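Local coordinates for protein putative enoyl-CoA hydratase (Streptomyces coelicolor A3, PDB 3G64) that probably acts as an enoyl-CoA hydratase or a related acyl-CoA-processing enzyme of the crotonase superfamily, built as a three-chain assembly, at residues H174-R177 with L178-G182; L212-R215 with L216-G219; Y259-F262 with H263-F266. All coordinates share one frame; numbering follows the deposited sequence.

Interaction 1 (H174-R177 with L178-G182); sequences HATR and LLMLG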
loop_
_atom_site.group_PDB
_atom_site.type_symbol
_atom_site.label_atom_id
_atom_site.label_comp_id
_atom_site.label_asym_id
_atom_site.label_seq_id
_atom_site.Cartn_x
_atom_site.Cartn_y
_atom_site.Cartn_z
ATOM N N HIS A 174 -7.261 4.941 5.628
ATOM C CA HIS A 174 -6.917 5.198 7.039
ATOM C C HIS A 174 -5.914 6.350 7.149
ATOM O O HIS A 174 -6.005 7.168 8.067
ATOM C CB HIS A 174 -6.292 3.954 7.690
ATOM C CG HIS A 174 -7.243 2.792 7.858
ATOM N ND1 HIS A 174 -8.509 2.935 8.364
ATOM C CD2 HIS A 174 -7.062 1.463 7.648
ATOM C CE1 HIS A 174 -9.097 1.740 8.430
ATOM N NE2 HIS A 174 -8.238 0.837 8.019
ATOM N N ALA A 175 -4.958 6.447 6.220
ATOM C CA ALA A 175 -3.965 7.521 6.346
ATOM C C ALA A 175 -4.644 8.866 6.284
ATOM O O ALA A 175 -4.321 9.784 7.034
ATOM C CB ALA A 175 -2.901 7.444 5.233
ATOM N N THR A 176 -5.570 9.007 5.347
ATOM C CA THR A 176 -6.247 10.288 5.190
ATOM C C THR A 176 -6.992 10.668 6.478
ATOM O O THR A 176 -6.962 11.801 6.910
ATOM C CB THR A 176 -7.239 10.219 4.027
ATOM O OG1 THR A 176 -6.499 9.992 2.820
ATOM C CG2 THR A 176 -8.044 11.534 3.901
ATOM N N ARG A 177 -7.675 9.704 7.078
ATOM C CA ARG A 177 -8.449 9.985 8.288
ATOM C C ARG A 177 -7.492 10.391 9.406
ATOM O O ARG A 177 -7.713 11.372 10.100
ATOM C CB ARG A 177 -9.244 8.713 8.675
ATOM C CG ARG A 177 -10.024 8.754 9.970
ATOM C CD ARG A 177 -10.904 7.490 10.070
ATOM N NE ARG A 177 -10.155 6.221 9.994
ATOM C CZ ARG A 177 -9.569 5.655 11.050
ATOM N NH1 ARG A 177 -9.648 6.251 12.235
ATOM N NH2 ARG A 177 -8.919 4.492 10.944
ATOM N N LEU A 178 -6.416 9.632 9.575
ATOM C CA LEU A 178 -5.515 9.871 10.693
ATOM C C LEU A 178 -4.838 11.243 10.565
ATOM O O LEU A 178 -4.734 12.001 11.529
ATOM C CB LEU A 178 -4.445 8.775 10.714
ATOM C CG LEU A 178 -4.706 7.611 11.679
ATOM C CD1 LEU A 178 -6.065 7.021 11.403
ATOM C CD2 LEU A 178 -3.583 6.558 11.500
ATOM N N LEU A 179 -4.353 11.534 9.364
ATOM C CA LEU A 179 -3.589 12.761 9.139
ATOM C C LEU A 179 -4.474 13.981 9.041
ATOM O O LEU A 179 -4.094 15.062 9.451
ATOM C CB LEU A 179 -2.750 12.656 7.864
ATOM C CG LEU A 179 -1.581 11.664 7.954
ATOM C CD1 LEU A 179 -0.864 11.586 6.604
ATOM C CD2 LEU A 179 -0.639 12.110 9.040
HETATM N N MSE A 180 -5.661 13.852 8.487
HETATM C CA MSE A 180 -6.418 15.086 8.407
HETATM C C MSE A 180 -7.124 15.506 9.701
HETATM O O MSE A 180 -7.201 16.691 10.012
HETATM C CB MSE A 180 -7.407 15.055 7.281
HETATM C CG MSE A 180 -7.287 16.390 6.597
HETATM SE SE MSE A 180 -8.611 16.635 5.297
HETATM C CE MSE A 180 -7.983 15.261 4.110
ATOM N N LEU A 181 -7.654 14.545 10.439
ATOM C CA LEU A 181 -8.405 14.897 11.655
ATOM C C LEU A 181 -7.524 14.925 12.899
ATOM O O LEU A 181 -7.862 15.576 13.879
ATOM C CB LEU A 181 -9.553 13.900 11.874
ATOM C CG LEU A 181 -10.637 13.871 10.772
ATOM C CD1 LEU A 181 -11.677 12.734 10.985
ATOM C CD2 LEU A 181 -11.312 15.214 10.719
ATOM N N GLY A 182 -6.428 14.161 12.882
ATOM C CA GLY A 182 -5.521 14.148 14.012
ATOM C C GLY A 182 -6.100 13.522 15.284
ATOM O O GLY A 182 -5.677 13.872 16.381
#

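Interaction 2 (L212-R215 with L216-G219); sequences LARR and LADG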
loop_
_atom_site.group_PDB
_atom_site.type_symbol
_atom_site.label_atom_id
_atom_site.label_comp_id
_atom_site.label_asym_id
_atom_site.label_seq_id
_atom_site.Cartn_x
_atom_site.Cartn_y
_atom_site.Cartn_z
ATOM N N LEU A 212 13.890 -7.897 21.310
ATOM C CA LEU A 212 13.841 -7.917 19.852
ATOM C C LEU A 212 15.163 -7.407 19.263
ATOM O O LEU A 212 15.669 -7.966 18.301
ATOM C CB LEU A 212 12.652 -7.113 19.318
ATOM C CG LEU A 212 12.662 -6.894 17.800
ATOM C CD1 LEU A 212 12.609 -8.216 17.050
ATOM C CD2 LEU A 212 11.470 -6.043 17.426
ATOM N N ALA A 213 15.730 -6.358 19.861
ATOM C CA ALA A 213 16.995 -5.796 19.359
ATOM C C ALA A 213 18.105 -6.830 19.403
ATOM O O ALA A 213 18.888 -6.977 18.471
ATOM C CB ALA A 213 17.400 -4.577 20.170
ATOM N N ARG A 214 18.174 -7.532 20.534
ATOM C CA ARG A 214 19.179 -8.556 20.746
ATOM C C ARG A 214 18.972 -9.749 19.789
ATOM O O ARG A 214 19.926 -10.305 19.269
ATOM C CB ARG A 214 19.135 -9.024 22.223
ATOM C CG ARG A 214 20.188 -10.071 22.569
ATOM C CD ARG A 214 21.579 -9.637 22.118
ATOM N NE ARG A 214 22.006 -8.461 22.861
ATOM C CZ ARG A 214 23.009 -7.665 22.506
ATOM N NH1 ARG A 214 23.703 -7.911 21.401
ATOM N NH2 ARG A 214 23.307 -6.610 23.259
ATOM N N ARG A 215 17.720 -10.142 19.575
ATOM C CA ARG A 215 17.405 -11.167 18.594
ATOM C C ARG A 215 17.954 -10.795 17.216
ATOM O O ARG A 215 18.598 -11.615 16.552
ATOM C CB ARG A 215 15.894 -11.405 18.514
ATOM C CG ARG A 215 15.526 -12.406 17.427
ATOM C CD ARG A 215 14.047 -12.732 17.354
ATOM N NE ARG A 215 13.832 -13.721 16.306
ATOM C CZ ARG A 215 12.652 -14.074 15.802
ATOM N NH1 ARG A 215 11.534 -13.521 16.232
ATOM N NH2 ARG A 215 12.598 -14.990 14.843
ATOM N N LEU A 216 17.708 -9.554 16.792
ATOM C CA LEU A 216 18.203 -9.068 15.501
ATOM C C LEU A 216 19.726 -8.984 15.499
ATOM O O LEU A 216 20.360 -9.382 14.529
ATOM C CB LEU A 216 17.590 -7.696 15.158
ATOM C CG LEU A 216 16.113 -7.746 14.763
ATOM C CD1 LEU A 216 15.444 -6.387 14.976
ATOM C CD2 LEU A 216 15.969 -8.188 13.320
ATOM N N ALA A 217 20.308 -8.495 16.598
ATOM C CA ALA A 217 21.765 -8.324 16.671
ATOM C C ALA A 217 22.516 -9.666 16.738
ATOM O O ALA A 217 23.707 -9.730 16.453
ATOM C CB ALA A 217 22.151 -7.453 17.857
ATOM N N ASP A 218 21.802 -10.719 17.116
ATOM C CA ASP A 218 22.357 -12.065 17.159
ATOM C C ASP A 218 22.282 -12.739 15.788
ATOM O O ASP A 218 22.855 -13.812 15.584
ATOM C CB ASP A 218 21.590 -12.920 18.174
ATOM C CG ASP A 218 21.992 -12.622 19.628
ATOM O OD1 ASP A 218 23.075 -12.039 19.866
ATOM O OD2 ASP A 218 21.218 -12.992 20.536
ATOM N N GLY A 219 21.558 -12.114 14.859
ATOM C CA GLY A 219 21.338 -12.699 13.550
ATOM C C GLY A 219 22.358 -12.237 12.522
ATOM O O GLY A 219 23.336 -11.560 12.871
#

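Interaction 3 (Y259-F262 with H263-F266); sequences YAEF and HAAF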
loop_
_atom_site.group_PDB
_atom_site.type_symbol
_atom_site.label_atom_id
_atom_site.label_comp_id
_atom_site.label_asym_id
_atom_site.label_seq_id
_atom_site.Cartn_x
_atom_site.Cartn_y
_atom_site.Cartn_z
ATOM N N TYR A 259 25.933 -16.996 4.421
ATOM C CA TYR A 259 25.229 -17.959 3.598
ATOM C C TYR A 259 25.954 -19.305 3.634
ATOM O O TYR A 259 25.311 -20.337 3.741
ATOM C CB TYR A 259 25.208 -17.457 2.173
ATOM C CG TYR A 259 24.472 -18.304 1.157
ATOM C CD1 TYR A 259 23.111 -18.586 1.300
ATOM C CD2 TYR A 259 25.126 -18.755 0.009
ATOM C CE1 TYR A 259 22.434 -19.302 0.329
ATOM C CE2 TYR A 259 24.460 -19.458 -0.975
ATOM C CZ TYR A 259 23.122 -19.731 -0.813
ATOM O OH TYR A 259 22.471 -20.430 -1.791
ATOM N N ALA A 260 27.285 -19.288 3.533
ATOM C CA ALA A 260 28.060 -20.539 3.589
ATOM C C ALA A 260 27.886 -21.188 4.968
ATOM O O ALA A 260 27.708 -22.410 5.087
ATOM C CB ALA A 260 29.535 -20.293 3.278
ATOM N N GLU A 261 27.901 -20.363 6.006
ATOM C CA GLU A 261 27.763 -20.879 7.355
ATOM C C GLU A 261 26.384 -21.496 7.549
ATOM O O GLU A 261 26.247 -22.509 8.250
ATOM C CB GLU A 261 28.081 -19.821 8.409
ATOM C CG GLU A 261 27.571 -20.140 9.833
ATOM C CD GLU A 261 28.325 -21.291 10.564
ATOM O OE1 GLU A 261 29.202 -21.952 9.976
ATOM O OE2 GLU A 261 28.034 -21.504 11.757
ATOM N N PHE A 262 25.358 -20.936 6.911
ATOM C CA PHE A 262 24.044 -21.553 7.072
ATOM C C PHE A 262 24.096 -23.015 6.618
ATOM O O PHE A 262 23.558 -23.899 7.270
ATOM C CB PHE A 262 22.932 -20.880 6.266
ATOM C CG PHE A 262 21.756 -21.800 6.051
ATOM C CD1 PHE A 262 20.886 -22.085 7.102
ATOM C CD2 PHE A 262 21.584 -22.458 4.839
ATOM C CE1 PHE A 262 19.826 -22.948 6.926
ATOM C CE2 PHE A 262 20.531 -23.332 4.655
ATOM C CZ PHE A 262 19.657 -23.583 5.691
ATOM N N HIS A 263 24.705 -23.236 5.462
ATOM C CA HIS A 263 24.748 -24.563 4.874
ATOM C C HIS A 263 25.658 -25.530 5.667
ATOM O O HIS A 263 25.311 -26.698 5.863
ATOM C CB HIS A 263 25.199 -24.488 3.420
ATOM C CG HIS A 263 25.132 -25.800 2.716
ATOM N ND1 HIS A 263 26.242 -26.601 2.524
ATOM C CD2 HIS A 263 24.084 -26.478 2.193
ATOM C CE1 HIS A 263 25.880 -27.703 1.904
ATOM N NE2 HIS A 263 24.573 -27.657 1.692
ATOM N N ALA A 264 26.813 -25.037 6.105
ATOM C CA ALA A 264 27.710 -25.832 6.927
ATOM C C ALA A 264 27.005 -26.258 8.216
ATOM O O ALA A 264 27.094 -27.422 8.613
ATOM C CB ALA A 264 28.976 -25.059 7.234
ATOM N N ALA A 265 26.288 -25.325 8.852
ATOM C CA ALA A 265 25.592 -25.612 10.113
ATOM C C ALA A 265 24.423 -26.550 9.896
ATOM O O ALA A 265 24.164 -27.451 10.714
ATOM C CB ALA A 265 25.112 -24.346 10.775
ATOM N N PHE A 266 23.719 -26.341 8.790
ATOM C CA PHE A 266 22.619 -27.213 8.449
ATOM C C PHE A 266 23.131 -28.648 8.306
ATOM O O PHE A 266 22.575 -29.574 8.905
ATOM C CB PHE A 266 21.966 -26.783 7.143
ATOM C CG PHE A 266 20.821 -27.660 6.729
ATOM C CD1 PHE A 266 19.582 -27.528 7.334
ATOM C CD2 PHE A 266 20.988 -28.630 5.747
ATOM C CE1 PHE A 266 18.526 -28.333 6.955
ATOM C CE2 PHE A 266 19.935 -29.444 5.364
ATOM C CZ PHE A 266 18.701 -29.291 5.968
#

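Interaction 1 (H174-R177 with L178-G182)
The guanidinium of R177 carries L178 over one face: CD1 of L178 stands 3.6 Å above the plane, displaced toward the rim, 3.8 Å from CZ of R177. R177 has CG trans to its backbone N (chi1 175°); from CG the chain runs back toward H174, and the bend at chi3 turns the guanidinium in toward CD1 of L178. At its edge, in plane, ND1 of H174 lies 3.0 Å from NH2 of R177. On another side of the helix, T176 and M180, one turn apart, run side by side, CG2 of T176 meeting CE of M180 at 3.7 Å. These lie on the last two turns of helix 172-181 of the crotonase-type fold, where successive i to i+4 bonds run from L178 N to H174 O (2.9 Å) through L181 N to R177 O (3.2 Å). G182 leaves the helix with positive phi (68°). Beyond this shell, E189 forms a salt bridge with NH2 of R177, and L166 and I193 pack on L178. Replacing R177 by an alanine would probably leave E189 without its salt-bridge mate and uncover the CD1 side of L178. T176 and L179 pack on L231 of the second subunit.

Interaction 2 (L212-R215 with L216-G219)
Apolar contact joins L212 to L216, whose side chains cross at an angle, CD1 of L212 lying 4.0 Å from CD1 of L216. The torsions differ: CG of L212 is trans to the backbone N (chi1 170°), and its CD1 reaches forward along the helix, whereas L216 leans back toward L212, consistent with its CG lying beside the backbone N. Both leucines pack on F137 and I117 of the main sheet and on L181 of the third subunit, while A213 faces V27, A64 and V66, so the inner side of helix 205-217 lies against the sheet of the crotonase-type fold.

Backbone hydrogen bonds tie the two segments together. L216 N reaches L212 O at 3.0 Å and A217 N reaches A213 O at 2.8 Å. D218 N then bonds to R214 O at 2.9 Å, although the angle at its hydrogen falls to 132°, and makes a further weak bond to R215 O. Within 216-219, G219 N bonds to L216 O at 3.0 Å.

Charged groups form the remaining contact. The aliphatic part of R214 crosses the carboxylate of D218, with CD 3.6 Å from OD1 of D218. That oxygen lies at the guanidinium edge, near its plane, but NH1 of R214 is 4.4 Å from OD1 of D218, beyond a salt bridge. NH1 and NH2 of R214 bond instead to D25 O and T24 O, and R215 forms a salt bridge with D183 of the third subunit. The attraction between R214 and D218 is therefore probably longer-range, with the arginine's direct bonds spent on joining the helix to the turn end of the hairpin formed by strands 19-24 and 27-32.

Interaction 3 (Y259-F262 with H263-F266)
The rings of F262 and F266 are near parallel, their planes 30° apart, but slid so far along each other that they barely overlap, with centroids separated by 5.9 Å. What lies over a face of the F262 ring is the CB of F266, 4.2 Å above the plane and displaced toward the rim. The closest side-chain approach of the pair is likewise CZ of F262 to CB of F266, so the contact depends on the root of the second side chain more than on its ring. Both phenylalanines hold CG trans to the backbone N (chi1 159° for F262 and 180° for F266), which sends the two rings off the helix in similar directions, one turn apart. CD2 of F262 comes 3.3 Å from the backbone N of the next residue, H263, obliquely to the ring.

This pair lies on helix 257-267, near the C-terminal end of a chain with the crotonase-type fold, where i to i+4 bonding fixes the spacing of the rings: F266 N meets F262 O at 2.9 Å and A264 N meets A260 O at 3.0 Å. The bond from H263 N to Y259 O is longer and weak.

E261 takes another side of the helix. A bend at chi2 brings its carboxylate beside the two alanines, one oxygen toward each, OE1 being 4.2 Å from CB of A264 and OE2 equally far from CB of A265, while OE2 makes a salt bridge with R270 and accepts a hydrogen bond from K273 N. The aromatic side meets the third subunit: F262 packs on R152 and F266 on V80, and Y259 OH is hydrogen-bonded to T87 OG1, all three partners belonging to that neighbouring chain.

Along the chain the contacts come in series, each on a single helix: interaction 1 on 172-181, interaction 2 on 205-217 and interaction 3 on 257-267. Interactions 1 and 2 have centres about 34 Å apart, on opposite sides of the chain's centre; the centre of interaction 3 is about 47 Å from that of interaction 1. Interactions 2 and 3 share a side, centres about 19 Å and nearest atoms about 10 Å apart. No two touch. The trimer relates them instead: L181 of interaction 1 packs on L216 of the second subunit, and L216 of interaction 2 meets L181 of the third, so helices 172-181 and 205-217 of different chains meet, and all three contacts border subunit interfaces.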